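Local structure of A-type flavoprotein (Giardia intestinalis, 2Q9U) at residues 86-92 and 115-120; 104-110 and 125-130; 197-202 and 298-303; 201-206 and 332-338. The protein is a flavodiiron protein that scavenges oxygen, probably by passing electrons from FMN to a mu-oxo-diiron centre. All coordinates share one frame; numbering follows the deposited sequence.

Contact 1. Residues 86-92 and 115-120; sequences AEGDHAS and HLKILY. With FEO (mu-oxo-diiron), chain G.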
# COMPACT_ATOMS: atom_id res chain seq x y z
N ALA A 86 5.61 -9.18 -29.65
CA ALA A 86 4.35 -9.88 -29.42
C ALA A 86 3.84 -9.74 -27.97
O ALA A 86 2.76 -10.23 -27.65
CB ALA A 86 4.50 -11.36 -29.78
N GLU A 87 4.63 -9.09 -27.11
CA GLU A 87 4.22 -8.92 -25.71
C GLU A 87 2.87 -8.19 -25.62
O GLU A 87 2.57 -7.29 -26.43
CB GLU A 87 5.31 -8.22 -24.87
CG GLU A 87 5.11 -8.43 -23.35
CD GLU A 87 6.17 -7.76 -22.54
OE1 GLU A 87 7.28 -7.56 -23.08
OE2 GLU A 87 5.88 -7.41 -21.37
N GLY A 88 2.05 -8.62 -24.65
CA GLY A 88 0.67 -8.12 -24.49
C GLY A 88 0.48 -6.61 -24.46
O GLY A 88 -0.51 -6.10 -24.97
N ASP A 89 1.42 -5.89 -23.86
CA ASP A 89 1.30 -4.45 -23.79
C ASP A 89 1.26 -3.75 -25.16
O ASP A 89 0.70 -2.67 -25.26
CB ASP A 89 2.33 -3.80 -22.85
CG ASP A 89 3.77 -4.17 -23.19
OD1 ASP A 89 4.04 -5.30 -23.63
OD2 ASP A 89 4.66 -3.31 -22.98
N HIS A 90 1.82 -4.37 -26.19
CA HIS A 90 1.72 -3.80 -27.55
C HIS A 90 0.90 -4.65 -28.49
O HIS A 90 0.89 -4.38 -29.69
CB HIS A 90 3.13 -3.69 -28.14
CG HIS A 90 4.08 -3.08 -27.19
ND1 HIS A 90 4.04 -1.75 -26.87
CD2 HIS A 90 5.03 -3.64 -26.39
CE1 HIS A 90 4.94 -1.49 -25.93
NE2 HIS A 90 5.56 -2.62 -25.63
N ALA A 91 0.25 -5.68 -27.99
CA ALA A 91 -0.31 -6.67 -28.92
C ALA A 91 -1.66 -7.26 -28.55
O ALA A 91 -2.36 -7.75 -29.44
CB ALA A 91 0.74 -7.82 -29.19
N SER A 92 -2.03 -7.23 -27.27
CA SER A 92 -3.13 -8.09 -26.84
C SER A 92 -4.52 -7.66 -27.34
O SER A 92 -5.45 -8.50 -27.39
CB SER A 92 -3.14 -8.31 -25.33
OG SER A 92 -3.27 -7.10 -24.62
N HIS A 115 4.82 -16.14 -32.18
CA HIS A 115 4.44 -15.73 -30.83
C HIS A 115 3.04 -15.09 -30.81
O HIS A 115 2.24 -15.38 -29.92
CB HIS A 115 5.51 -14.82 -30.18
CG HIS A 115 6.80 -15.53 -29.86
ND1 HIS A 115 7.94 -14.86 -29.49
CD2 HIS A 115 7.14 -16.84 -29.90
CE1 HIS A 115 8.93 -15.72 -29.30
NE2 HIS A 115 8.46 -16.94 -29.54
N LEU A 116 2.74 -14.22 -31.79
CA LEU A 116 1.41 -13.63 -31.91
C LEU A 116 0.31 -14.70 -32.04
O LEU A 116 -0.75 -14.63 -31.41
CB LEU A 116 1.32 -12.69 -33.14
CG LEU A 116 2.02 -11.34 -33.04
CD1 LEU A 116 2.09 -10.65 -34.44
CD2 LEU A 116 1.35 -10.43 -32.00
N LYS A 117 0.56 -15.70 -32.88
CA LYS A 117 -0.42 -16.78 -33.03
C LYS A 117 -0.62 -17.59 -31.75
O LYS A 117 -1.76 -17.92 -31.40
CB LYS A 117 -0.05 -17.70 -34.19
CG LYS A 117 -0.26 -17.16 -35.58
CD LYS A 117 0.35 -18.18 -36.56
CE LYS A 117 0.23 -17.74 -38.00
NZ LYS A 117 0.75 -18.80 -38.95
N ILE A 118 0.45 -17.89 -31.03
CA ILE A 118 0.34 -18.70 -29.80
C ILE A 118 -0.40 -17.93 -28.71
O ILE A 118 -1.25 -18.48 -27.99
CB ILE A 118 1.71 -19.15 -29.27
CG1 ILE A 118 2.31 -20.21 -30.21
CG2 ILE A 118 1.56 -19.81 -27.89
CD1 ILE A 118 3.74 -20.54 -29.90
N LEU A 119 -0.12 -16.65 -28.62
CA LEU A 119 -0.72 -15.80 -27.63
C LEU A 119 -2.16 -15.42 -27.92
O LEU A 119 -2.92 -15.22 -27.05
CB LEU A 119 0.12 -14.56 -27.40
CG LEU A 119 1.41 -14.84 -26.66
CD1 LEU A 119 2.37 -13.74 -26.73
CD2 LEU A 119 1.12 -15.27 -25.24
N TYR A 120 -2.49 -15.28 -29.18
CA TYR A 120 -3.60 -14.40 -29.50
C TYR A 120 -4.53 -15.04 -30.53
O TYR A 120 -5.66 -14.59 -30.73
CB TYR A 120 -3.09 -13.06 -30.02
CG TYR A 120 -2.20 -12.32 -29.04
CD1 TYR A 120 -2.59 -12.16 -27.71
CD2 TYR A 120 -0.99 -11.79 -29.44
CE1 TYR A 120 -1.78 -11.49 -26.81
CE2 TYR A 120 -0.18 -11.11 -28.55
CZ TYR A 120 -0.58 -10.97 -27.23
OH TYR A 120 0.23 -10.30 -26.34
FE1 FEO G . 6.56 -2.98 -23.71
FE2 FEO G . 8.30 -5.94 -24.00
O FEO G . 6.61 -4.79 -24.08
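Gly88 O, in the turn against which Tyr120 packs, accepts three hydrogen bonds: from Ala91 N, from Ser92 N and from Ser92 OG, the last at 3.0 Å and arriving above the carbonyl plane. Ser92 OG also takes the backbone N of Tyr59. The turn carries the HxExDH metal-binding sequence of the metallo-beta-lactamase fold, so what steadies its backbone also positions first-shell ligands. Glu87 OE1 binds one iron at 2.1 Å, while Asp89 OD2 (2.1 Å) and His90 NE2 (2.2 Å) bind the other; His85, His152, Asp171 and His230 complete the site. The extended Glu87 side chain, its CG anti to the backbone N (chi1 -161°), carries the carboxylate out to the iron, and OE2 meets Tyr267 OH of the second subunit. On the helix side, Ala86 CB sits 3.6 Å from His115 CB, and His115 ND1 is held by Asp155, which also accepts from Ala86 N. Tyr120 OH donates to Ala86 O, although a close neighbour makes its modelled position less sure. The Ala91 carbonyl group lies over one face of the phenol ring, offset toward the rim, and Ala91 CB comes to the rim, 3.5 Å from Tyr120 CE2. From the ring's own helix, Leu119 CB stands 3.4 Å above the centre of the opposite face of Tyr120, while Leu116 CD2 meets the edge in the ring plane.

Contact 2. Residues 104-110 and 125-130; sequences ATFVCTK and ATWLIV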
# COMPACT_ATOMS: atom_id res chain seq x y z
N ALA A 104 -6.38 -5.41 -43.99
CA ALA A 104 -4.98 -5.31 -43.59
C ALA A 104 -4.22 -6.62 -43.70
O ALA A 104 -4.79 -7.68 -43.56
CB ALA A 104 -4.90 -4.77 -42.14
N THR A 105 -2.92 -6.50 -43.92
CA THR A 105 -1.96 -7.58 -43.79
C THR A 105 -1.08 -7.26 -42.58
O THR A 105 -0.60 -6.13 -42.44
CB THR A 105 -1.10 -7.67 -45.07
OG1 THR A 105 -1.94 -8.00 -46.19
CG2 THR A 105 -0.02 -8.72 -44.96
N PHE A 106 -0.87 -8.26 -41.74
CA PHE A 106 -0.04 -8.13 -40.54
C PHE A 106 1.40 -8.43 -40.93
O PHE A 106 1.68 -9.48 -41.52
CB PHE A 106 -0.57 -9.03 -39.41
CG PHE A 106 -1.82 -8.51 -38.80
CD1 PHE A 106 -1.75 -7.59 -37.74
CD2 PHE A 106 -3.06 -8.85 -39.32
CE1 PHE A 106 -2.93 -7.04 -37.19
CE2 PHE A 106 -4.23 -8.32 -38.80
CZ PHE A 106 -4.16 -7.41 -37.72
N VAL A 107 2.29 -7.47 -40.65
CA VAL A 107 3.66 -7.51 -41.13
C VAL A 107 4.58 -7.67 -39.93
O VAL A 107 4.57 -6.84 -39.03
CB VAL A 107 4.05 -6.18 -41.84
CG1 VAL A 107 5.50 -6.22 -42.31
CG2 VAL A 107 3.11 -5.86 -43.00
N CYS A 108 5.38 -8.74 -39.94
CA CYS A 108 6.30 -8.99 -38.85
C CYS A 108 7.27 -10.09 -39.25
O CYS A 108 7.14 -10.68 -40.32
CB CYS A 108 5.50 -9.43 -37.60
SG CYS A 108 4.41 -10.89 -37.88
N THR A 109 8.24 -10.34 -38.38
CA THR A 109 9.21 -11.41 -38.59
C THR A 109 8.55 -12.76 -38.27
O THR A 109 7.47 -12.82 -37.67
CB THR A 109 10.43 -11.24 -37.67
OG1 THR A 109 10.00 -11.28 -36.31
CG2 THR A 109 11.19 -9.92 -37.94
N LYS A 110 9.22 -13.84 -38.65
CA LYS A 110 8.69 -15.18 -38.42
C LYS A 110 8.52 -15.47 -36.92
O LYS A 110 7.48 -15.98 -36.49
CB LYS A 110 9.58 -16.22 -39.09
CG LYS A 110 9.08 -17.66 -38.92
CD LYS A 110 7.62 -17.84 -39.35
CE LYS A 110 7.48 -18.29 -40.79
NZ LYS A 110 6.04 -18.40 -41.17
N ALA A 125 -5.98 -14.19 -39.89
CA ALA A 125 -5.11 -13.09 -40.33
C ALA A 125 -4.37 -13.38 -41.64
O ALA A 125 -3.97 -14.53 -41.90
CB ALA A 125 -4.12 -12.72 -39.23
N THR A 126 -4.17 -12.32 -42.43
CA THR A 126 -3.26 -12.32 -43.59
C THR A 126 -1.92 -11.75 -43.15
O THR A 126 -1.86 -10.66 -42.57
CB THR A 126 -3.85 -11.48 -44.76
OG1 THR A 126 -5.09 -12.05 -45.16
CG2 THR A 126 -2.93 -11.45 -45.97
N TRP A 127 -0.86 -12.51 -43.41
CA TRP A 127 0.47 -12.19 -42.94
C TRP A 127 1.41 -11.83 -44.08
O TRP A 127 1.25 -12.33 -45.21
CB TRP A 127 1.06 -13.40 -42.20
CG TRP A 127 0.24 -13.88 -41.03
CD1 TRP A 127 -0.70 -14.88 -41.03
CD2 TRP A 127 0.33 -13.40 -39.70
NE1 TRP A 127 -1.23 -15.03 -39.76
CE2 TRP A 127 -0.60 -14.14 -38.92
CE3 TRP A 127 1.09 -12.39 -39.08
CZ2 TRP A 127 -0.79 -13.89 -37.55
CZ3 TRP A 127 0.91 -12.16 -37.71
CH2 TRP A 127 -0.02 -12.91 -36.96
N LEU A 128 2.36 -10.96 -43.80
CA LEU A 128 3.52 -10.77 -44.65
C LEU A 128 4.72 -10.92 -43.74
O LEU A 128 4.95 -10.07 -42.86
CB LEU A 128 3.52 -9.39 -45.32
CG LEU A 128 4.77 -9.04 -46.13
CD1 LEU A 128 5.03 -10.06 -47.26
CD2 LEU A 128 4.68 -7.61 -46.66
N ILE A 129 5.47 -12.00 -43.93
CA ILE A 129 6.67 -12.25 -43.13
C ILE A 129 7.90 -11.53 -43.71
O ILE A 129 8.26 -11.71 -44.90
CB ILE A 129 6.94 -13.76 -42.94
CG1 ILE A 129 5.72 -14.48 -42.30
CG2 ILE A 129 8.23 -13.98 -42.13
CD1 ILE A 129 5.12 -13.78 -41.05
N VAL A 130 8.53 -10.72 -42.87
CA VAL A 130 9.66 -9.88 -43.28
C VAL A 130 10.92 -10.30 -42.55
O VAL A 130 10.85 -11.02 -41.55
CB VAL A 130 9.37 -8.36 -43.05
CG1 VAL A 130 8.20 -7.91 -43.94
CG2 VAL A 130 9.10 -8.06 -41.56
O HOH W 1 -5.37 -9.77 -41.79
O HOH W 2 11.36 -13.25 -40.58
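On the face they share, two first torsions bring Cys108 and Trp127 into touch: Cys108 SG stands between its backbone N and carbonyl carbon (chi1 56°), and Trp127 CG lies beside its own N, opposite the carbonyl carbon (chi1 -58°). The six-membered part of the indole thus leans back over strand 105-108. Cys108 SG comes within 3.7 Å of Trp127 CZ3 in an oblique sulfur-aromatic contact, and Phe106 CB is 3.8 Å from Trp127 CE3, while Ala125 CB lies over one face of the indole near its rim. Beneath these side chains the backbones are zipped in parallel. Phe106 N donates to Thr126 O at 2.7 Å, almost straight and in the carbonyl plane, and Phe106 O receives Leu128 N. The ladder goes on through Cys108 N to Leu128 O, longer at 3.2 Å, and Val130 N to Cys108 O, where the donor sits well above the carbonyl plane. A water at each end extends it, one joining Ala104 O to Thr126 N, the other Lys110 N to Val130 O. The Val107 side chain, on the other face, crosses that of Val130 at about a right angle, with Val107 CG1 3.6 Å from Val130 CG1 and Phe145 of strand 142-147 packed on both valines. Thr105 CG2 rests against Leu128 CB. Strand 105-108, helix 110-120 and strand 127-129 together form a beta-alpha-beta crossover, whose second strand is an edge strand, within the chain, of this sheet of the metallo-beta-lactamase fold.

Contact 3. Residues 197-202 and 298-303; sequences KEYTAN and ITKVAL. With NO3 (nitrate ion), chain C.
The seam between the two domains of a flavodiiron protein is crossed here by helix 189-204 of the beta-lactamase-like part and helix 298-306 of the flavodoxin-like part, whose segments 197-202 and 298-303 meet nearly perpendicular, at 97°, with axes 8.4 Å apart. Asn202 carries the polar link. Both hydrogens of its ND2 are used within the amide plane: one runs back along its own helix to Glu198 O at 2.8 Å, the other across to Thr299 O at 3.2 Å, with an N-H...O angle of 165°. Glu198 O is shared, since Asn202 N and ND2 reach it from opposite faces of its plane. The Asn202 amide also packs on Thr299 CG2 and Ala302 CB, with Asn202 OD1 3.4 Å from Ala302 CB. Beside it, Ala201 CB lies 3.5 Å from Ala302 O. Glu198 swings away from its own N (chi1 -165°), stays extended and runs at about a right angle across Thr299, while Leu303 CD1 reaches 3.8 Å from Glu198 CA. One water links Glu198 OE2 to Lys300 NZ, which also forms salt bridges with Asp297 and Asp36. With Asn202 OD1 taken by Tyr332 OH, the amide's flip is settled: turned over, it would set OD1 against two carbonyl oxygens. The bridging water and a weak hydrogen bond between Glu198 OE1 and Tyr33 OH may help the buried Glu198 carry its charge, with Lys300 close by but not in direct contact.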
# COMPACT_ATOMS: atom_id res chain seq x y z
N LYS A 197 16.56 5.42 -17.74
CA LYS A 197 17.50 4.57 -16.98
C LYS A 197 16.81 3.50 -16.14
O LYS A 197 17.28 2.35 -16.05
CB LYS A 197 18.41 5.42 -16.08
CG LYS A 197 19.46 6.21 -16.84
CD LYS A 197 20.25 7.10 -15.86
CE LYS A 197 21.16 8.07 -16.57
NZ LYS A 197 21.84 9.04 -15.63
N GLU A 198 15.68 3.86 -15.52
CA GLU A 198 14.96 2.87 -14.73
C GLU A 198 14.48 1.73 -15.66
O GLU A 198 14.51 0.54 -15.29
CB GLU A 198 13.79 3.51 -13.98
CG GLU A 198 13.23 2.62 -12.85
CD GLU A 198 12.04 3.26 -12.17
OE1 GLU A 198 11.02 3.48 -12.85
OE2 GLU A 198 12.13 3.55 -10.96
N TYR A 199 14.00 2.12 -16.84
CA TYR A 199 13.53 1.11 -17.81
C TYR A 199 14.68 0.18 -18.24
O TYR A 199 14.55 -1.06 -18.26
CB TYR A 199 12.91 1.79 -19.02
CG TYR A 199 12.21 0.82 -19.92
CD1 TYR A 199 12.92 0.09 -20.89
CD2 TYR A 199 10.82 0.63 -19.82
CE1 TYR A 199 12.27 -0.82 -21.74
CE2 TYR A 199 10.16 -0.26 -20.67
CZ TYR A 199 10.89 -0.99 -21.62
OH TYR A 199 10.20 -1.87 -22.44
N THR A 200 15.81 0.79 -18.58
CA THR A 200 17.01 0.04 -18.98
C THR A 200 17.43 -0.97 -17.90
O THR A 200 17.64 -2.16 -18.18
CB THR A 200 18.19 0.98 -19.25
OG1 THR A 200 17.78 1.98 -20.19
CG2 THR A 200 19.35 0.18 -19.86
N ALA A 201 17.54 -0.47 -16.67
CA ALA A 201 17.95 -1.29 -15.53
C ALA A 201 17.01 -2.48 -15.31
O ALA A 201 17.48 -3.61 -15.07
CB ALA A 201 18.00 -0.38 -14.22
N ASN A 202 15.70 -2.26 -15.42
CA ASN A 202 14.69 -3.26 -15.04
C ASN A 202 14.28 -4.23 -16.13
O ASN A 202 13.86 -5.33 -15.84
CB ASN A 202 13.41 -2.59 -14.54
CG ASN A 202 13.55 -2.11 -13.11
OD1 ASN A 202 13.29 -2.86 -12.17
ND2 ASN A 202 13.97 -0.86 -12.94
N ILE A 298 11.81 -3.48 -5.52
CA ILE A 298 12.86 -4.08 -6.33
C ILE A 298 13.14 -3.22 -7.58
O ILE A 298 14.24 -3.25 -8.13
CB ILE A 298 12.50 -5.56 -6.73
CG1 ILE A 298 11.13 -5.62 -7.45
CG2 ILE A 298 12.59 -6.50 -5.48
CD1 ILE A 298 10.83 -6.95 -8.15
N THR A 299 12.14 -2.47 -8.05
CA THR A 299 12.32 -1.60 -9.22
C THR A 299 13.38 -0.50 -8.95
O THR A 299 14.24 -0.20 -9.80
CB THR A 299 10.98 -0.95 -9.65
OG1 THR A 299 9.98 -1.98 -9.75
CG2 THR A 299 11.13 -0.23 -11.02
N LYS A 300 13.31 0.07 -7.76
CA LYS A 300 14.27 1.08 -7.32
C LYS A 300 15.65 0.44 -7.00
O LYS A 300 16.70 1.05 -7.25
CB LYS A 300 13.66 1.86 -6.15
CG LYS A 300 12.47 2.70 -6.69
CD LYS A 300 11.63 3.41 -5.65
CE LYS A 300 10.43 4.08 -6.35
NZ LYS A 300 9.43 3.09 -6.93
N VAL A 301 15.63 -0.77 -6.47
CA VAL A 301 16.88 -1.50 -6.24
C VAL A 301 17.64 -1.64 -7.59
O VAL A 301 18.86 -1.38 -7.69
CB VAL A 301 16.61 -2.88 -5.57
CG1 VAL A 301 17.88 -3.75 -5.50
CG2 VAL A 301 16.03 -2.69 -4.13
N ALA A 302 16.91 -2.05 -8.63
CA ALA A 302 17.49 -2.19 -9.98
C ALA A 302 17.99 -0.84 -10.47
O ALA A 302 19.12 -0.72 -10.91
CB ALA A 302 16.48 -2.81 -10.96
N LEU A 303 17.15 0.19 -10.35
CA LEU A 303 17.57 1.54 -10.75
C LEU A 303 18.93 1.97 -10.16
O LEU A 303 19.81 2.48 -10.88
CB LEU A 303 16.49 2.54 -10.32
CG LEU A 303 16.78 4.05 -10.47
CD1 LEU A 303 17.02 4.42 -11.97
CD2 LEU A 303 15.67 4.89 -9.87
N NO3 C . 8.07 -4.03 -21.20
O1 NO3 C . 8.13 -3.94 -19.82
O2 NO3 C . 7.52 -2.98 -21.89
O3 NO3 C . 8.58 -5.10 -21.90
O HOH W 3 9.85 2.61 -9.60

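Contact 4. Residues 201-206 and 332-338; sequences ANILGL and YVRGLTL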
# COMPACT_ATOMS: atom_id res chain seq x y z
N ALA A 201 17.54 -0.47 -16.67
CA ALA A 201 17.95 -1.29 -15.53
C ALA A 201 17.01 -2.48 -15.31
O ALA A 201 17.48 -3.61 -15.07
CB ALA A 201 18.00 -0.38 -14.22
N ASN A 202 15.70 -2.26 -15.42
CA ASN A 202 14.69 -3.26 -15.04
C ASN A 202 14.28 -4.23 -16.13
O ASN A 202 13.86 -5.33 -15.84
CB ASN A 202 13.41 -2.59 -14.54
CG ASN A 202 13.55 -2.11 -13.11
OD1 ASN A 202 13.29 -2.86 -12.17
ND2 ASN A 202 13.97 -0.86 -12.94
N ILE A 203 14.36 -3.79 -17.38
CA ILE A 203 13.87 -4.60 -18.51
C ILE A 203 15.04 -5.14 -19.32
O ILE A 203 15.03 -6.30 -19.76
CB ILE A 203 12.88 -3.80 -19.39
CG1 ILE A 203 11.77 -3.15 -18.53
CG2 ILE A 203 12.32 -4.69 -20.56
CD1 ILE A 203 10.98 -4.13 -17.68
N LEU A 204 16.06 -4.31 -19.49
CA LEU A 204 17.13 -4.63 -20.43
C LEU A 204 18.42 -5.06 -19.77
O LEU A 204 19.40 -5.36 -20.48
CB LEU A 204 17.37 -3.42 -21.37
CG LEU A 204 16.17 -2.86 -22.17
CD1 LEU A 204 16.58 -1.56 -22.91
CD2 LEU A 204 15.57 -3.86 -23.15
N GLY A 205 18.44 -5.07 -18.44
CA GLY A 205 19.72 -5.12 -17.68
C GLY A 205 20.64 -6.26 -18.12
O GLY A 205 21.87 -6.11 -18.13
N LEU A 206 20.06 -7.41 -18.45
CA LEU A 206 20.83 -8.60 -18.81
C LEU A 206 21.16 -8.69 -20.32
O LEU A 206 21.78 -9.68 -20.77
CB LEU A 206 20.11 -9.89 -18.37
CG LEU A 206 18.76 -10.30 -18.99
CD1 LEU A 206 18.45 -11.73 -18.61
CD2 LEU A 206 17.58 -9.42 -18.54
N TYR A 332 16.32 -10.58 -7.97
CA TYR A 332 16.01 -9.65 -9.04
C TYR A 332 17.31 -9.12 -9.65
O TYR A 332 17.47 -9.13 -10.89
CB TYR A 332 15.18 -8.47 -8.50
CG TYR A 332 14.50 -7.69 -9.59
CD1 TYR A 332 13.75 -8.33 -10.58
CD2 TYR A 332 14.60 -6.32 -9.63
CE1 TYR A 332 13.10 -7.57 -11.59
CE2 TYR A 332 13.94 -5.56 -10.60
CZ TYR A 332 13.19 -6.19 -11.58
OH TYR A 332 12.54 -5.43 -12.57
N VAL A 333 18.22 -8.68 -8.79
CA VAL A 333 19.50 -8.12 -9.22
C VAL A 333 20.37 -9.16 -9.95
O VAL A 333 21.03 -8.84 -10.97
CB VAL A 333 20.24 -7.46 -8.00
CG1 VAL A 333 21.70 -7.28 -8.29
CG2 VAL A 333 19.58 -6.12 -7.66
N ARG A 334 20.36 -10.40 -9.45
CA ARG A 334 21.06 -11.53 -10.08
C ARG A 334 20.54 -11.74 -11.51
O ARG A 334 21.33 -11.81 -12.44
CB ARG A 334 20.89 -12.83 -9.26
CG ARG A 334 21.49 -14.11 -9.91
CD ARG A 334 21.26 -15.37 -9.03
NE ARG A 334 19.89 -15.91 -9.19
CZ ARG A 334 18.96 -16.02 -8.24
NH1 ARG A 334 19.20 -15.62 -6.99
NH2 ARG A 334 17.77 -16.54 -8.54
N GLY A 335 19.21 -11.82 -11.67
CA GLY A 335 18.57 -12.06 -12.97
C GLY A 335 18.93 -10.97 -13.97
O GLY A 335 19.11 -11.23 -15.17
N LEU A 336 19.02 -9.74 -13.48
CA LEU A 336 19.33 -8.60 -14.34
C LEU A 336 20.82 -8.33 -14.54
O LEU A 336 21.17 -7.48 -15.33
CB LEU A 336 18.58 -7.34 -13.84
CG LEU A 336 17.06 -7.35 -14.04
CD1 LEU A 336 16.36 -6.32 -13.11
CD2 LEU A 336 16.64 -7.15 -15.50
N THR A 337 21.68 -9.05 -13.82
CA THR A 337 23.17 -8.98 -13.94
C THR A 337 23.79 -7.61 -13.58
O THR A 337 24.97 -7.36 -13.85
CB THR A 337 23.72 -9.43 -15.37
OG1 THR A 337 23.48 -8.38 -16.34
CG2 THR A 337 23.05 -10.71 -15.85
N LEU A 338 22.99 -6.76 -12.92
CA LEU A 338 23.34 -5.36 -12.64
C LEU A 338 24.59 -5.15 -11.80
O LEU A 338 25.20 -4.10 -11.88
CB LEU A 338 22.17 -4.67 -11.95
CG LEU A 338 20.88 -4.70 -12.78
CD1 LEU A 338 19.70 -4.20 -11.92
CD2 LEU A 338 21.03 -3.88 -14.04
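Leu336, Leu206 and Asn202 lose the most surface here, and Leu336 touches both of the others. Its two methyl groups are directed at the last turn of helix 189-204: Leu336 CD1 is 3.5 Å from Ala201 O, and Leu336 CD2 only 3.3 Å from Asn202 O. Ala201 O, in a stretch where the helix widens to a pi-type turn, has no polar partner in the model, so these methyls and those of Leu338 bury a carbonyl in apolar surroundings. Leu336 CD1 also lies 3.5 Å above one face of the Tyr332 ring, offset toward the rim. The phenol it covers reaches Asn202: Tyr332 OH donates to Asn202 OD1 at 2.7 Å, in the carbonyl plane and on a lone pair, with amide and ring planes 39° apart. This is again the boundary between the beta-lactamase-like and flavodoxin-like domains, reached now from the end of helix 324-336. Leu206 meets Leu336 from another side. Its CG is wedged between backbone N and carbonyl carbon (chi1 65°), which lays Leu206 CD1 3.5 Å from Gly335 O and puts CD2 beside Leu336 CD2. Asn319 of the second subunit, a residue that binds FMN, packs on both leucines. Gly205, without a side chain, lets its C come within 3.1 Å of Leu336 O. Leu336 O accepts a hydrogen bond at 2.7 Å from Thr337 OG1, whose residue leaves the helix with positive phi (63°).

Contacts 1 and 2 belong to the lactamase-like domain and share one beta-alpha-beta unit: helix 110-120, which packs against the metal-binding turn in contact 1, connects the strands of contact 2, and Leu116 and Lys117 pack on Trp127. Contact 1 is buried beside the irons; contact 2, at the sheet's edge, is only partly buried and relies on a backbone ladder ended by waters. Contacts 3 and 4 are buried near the centre of the chain, start from the same helix 189-204 and join the two domains. There hydrogen bonds made by side chains and small or leucine side chains replace the ladder, with Asn202 serving both. Contacts 1, 3 and 4 meet the second subunit; contact 2 does not.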